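Local structure of pyruvate kinase (3QTG) at residues K230-G235 and R254-L259. The protein catalyses the last step of glycolysis, the transfer of a phosphoryl group from phosphoenolpyruvate to ADP, giving pyruvate and ATP with the help of a divalent metal cation. Sequence-based numbering, arbitrary orientation.
Sequences KIETKG and RGDLGL
Glu-232 and Asp-256 run side by side and point the same way, with CG of Glu-232 3.8 Å from CB of Asp-256. Their carboxylates, whose planes are turned 69° apart, bring OE1 of Glu-232 to 3.4 Å from OD2 of Asp-256. No hydrogen bond joins these two acceptors; such a pair of acids is consistent with a magnesium site formed by both residues, as in related pyruvate kinases, where a cation would offset their repulsion. In Glu-232, CG stands anti to the carbonyl carbon (chi1 -79°), which sets it beside CB of Asp-256, and the extended chain beyond CG brings the two carboxylates together. Next along the helix, Leu-257 packs on backbone: its CD1 lies 3.4 Å from Glu-232 C and equally near Thr-233 N, while CD2 rests 3.5 Å from Ile-231 O. CA of Leu-257 also makes a C-H...O contact with Glu-232 O.

In the next shell, the backbone N of Leu-204 holds OE2 of Glu-232. A long salt bridge of 3.8 Å links Glu-232 OE1 to Lys-230 NZ, on the probable transition-state stabiliser. That ammonium also forms a salt bridge to Asp-80 OD1 and a hydrogen bond to Ser-203 OG. An alanine at Glu-232 would probably leave the N-H of Leu-204 without its carboxylate partner and weaken the metal site. Thr-233 N-caps helix 234-238 through OG1, which also bonds to Asp-173.

The contact lies at the C-terminal ends of the TIM-barrel strands, where adjacent parallel strands 226-231 and 249-253 run out into the active-site loops; Leu-257 of short helix 254-257 reaches between helices 234-238 and 266-279, touching Val-237 and Ile-273.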
loop_
_atom_site.group_PDB
_atom_site.type_symbol
_atom_site.label_atom_id
_atom_site.label_comp_id
_atom_site.label_asym_id
_atom_site.label_seq_id
_atom_site.Cartn_x
_atom_site.Cartn_y
_atom_site.Cartn_z
ATOM N N LYS A 230 14.752 29.801 14.774
ATOM C CA LYS A 230 15.625 29.763 13.606
ATOM C C LYS A 230 16.661 28.676 13.746
ATOM O O LYS A 230 17.255 28.513 14.806
ATOM C CB LYS A 230 16.303 31.113 13.388
ATOM C CG LYS A 230 15.304 32.249 13.344
ATOM C CD LYS A 230 15.637 33.265 12.268
ATOM C CE LYS A 230 16.873 34.068 12.618
ATOM N NZ LYS A 230 16.596 34.957 13.767
ATOM N N ILE A 231 16.849 27.909 12.678
ATOM C CA ILE A 231 17.895 26.896 12.635
ATOM C C ILE A 231 19.037 27.519 11.814
ATOM O O ILE A 231 18.923 27.693 10.594
ATOM C CB ILE A 231 17.367 25.565 12.049
ATOM C CG1 ILE A 231 16.051 25.153 12.752
ATOM C CG2 ILE A 231 18.417 24.470 12.146
ATOM C CD1 ILE A 231 16.181 24.733 14.228
ATOM N N GLU A 232 20.109 27.874 12.521
ATOM C CA GLU A 232 21.155 28.762 12.007
ATOM C C GLU A 232 22.532 28.120 12.038
ATOM O O GLU A 232 23.461 28.614 11.405
ATOM C CB GLU A 232 21.216 30.063 12.838
ATOM C CG GLU A 232 20.165 31.087 12.528
ATOM C CD GLU A 232 19.936 32.057 13.676
ATOM O OE1 GLU A 232 19.982 33.281 13.452
ATOM O OE2 GLU A 232 19.720 31.605 14.815
ATOM N N THR A 233 22.684 27.023 12.767
ATOM C CA THR A 233 24.016 26.477 12.997
ATOM C C THR A 233 24.052 24.974 12.951
ATOM O O THR A 233 23.026 24.298 13.043
ATOM C CB THR A 233 24.563 26.863 14.378
ATOM O OG1 THR A 233 23.810 26.188 15.393
ATOM C CG2 THR A 233 24.551 28.386 14.606
ATOM N N LYS A 234 25.263 24.456 12.855
ATOM C CA LYS A 234 25.503 23.028 12.923
ATOM C C LYS A 234 24.952 22.407 14.222
ATOM O O LYS A 234 24.415 21.293 14.211
ATOM C CB LYS A 234 27.005 22.782 12.776
ATOM C CG LYS A 234 27.397 21.403 12.360
ATOM C CD LYS A 234 28.807 21.414 11.771
ATOM C CE LYS A 234 28.776 21.225 10.263
ATOM N NZ LYS A 234 30.148 21.291 9.668
ATOM N N GLY A 235 25.084 23.130 15.334
ATOM C CA GLY A 235 24.622 22.653 16.639
ATOM C C GLY A 235 23.114 22.541 16.699
ATOM O O GLY A 235 22.578 21.625 17.328
ATOM N N ARG A 254 18.801 30.545 5.888
ATOM C CA ARG A 254 19.761 30.132 4.854
ATOM C C ARG A 254 21.077 30.886 4.897
ATOM O O ARG A 254 22.145 30.275 4.812
ATOM C CB ARG A 254 19.169 30.340 3.469
ATOM C CG ARG A 254 18.095 29.357 3.051
ATOM C CD ARG A 254 17.647 29.784 1.683
ATOM N NE ARG A 254 17.208 28.654 0.918
ATOM C CZ ARG A 254 16.980 28.694 -0.385
ATOM N NH1 ARG A 254 17.164 29.825 -1.054
ATOM N NH2 ARG A 254 16.561 27.607 -0.999
ATOM N N GLY A 255 21.000 32.216 4.984
ATOM C CA GLY A 255 22.203 33.043 5.056
ATOM C C GLY A 255 23.115 32.579 6.181
ATOM O O GLY A 255 24.286 32.293 5.963
ATOM N N ASP A 256 22.566 32.444 7.376
ATOM C CA ASP A 256 23.346 32.024 8.532
ATOM C C ASP A 256 23.885 30.602 8.469
ATOM O O ASP A 256 25.030 30.340 8.867
ATOM C CB ASP A 256 22.521 32.251 9.790
ATOM C CG ASP A 256 22.290 33.747 10.061
ATOM O OD1 ASP A 256 23.288 34.512 9.981
ATOM O OD2 ASP A 256 21.128 34.167 10.335
ATOM N N LEU A 257 23.066 29.684 7.964
ATOM C CA LEU A 257 23.439 28.278 7.875
ATOM C C LEU A 257 24.518 28.068 6.815
ATOM O O LEU A 257 25.348 27.162 6.926
ATOM C CB LEU A 257 22.186 27.454 7.552
ATOM C CG LEU A 257 21.852 26.083 8.131
ATOM C CD1 LEU A 257 22.294 25.830 9.568
ATOM C CD2 LEU A 257 20.333 25.924 7.970
ATOM N N GLY A 258 24.513 28.924 5.797
ATOM C CA GLY A 258 25.546 28.919 4.757
ATOM C C GLY A 258 26.971 29.178 5.246
ATOM O O GLY A 258 27.936 28.816 4.553
ATOM N N LEU A 259 27.112 29.799 6.426
ATOM C CA LEU A 259 28.417 29.954 7.083
ATOM C C LEU A 259 29.003 28.665 7.689
ATOM O O LEU A 259 30.236 28.560 7.854
ATOM C CB LEU A 259 28.358 31.031 8.177
ATOM C CG LEU A 259 27.818 32.417 7.818
ATOM C CD1 LEU A 259 27.831 33.344 9.035
ATOM C CD2 LEU A 259 28.590 33.019 6.658
#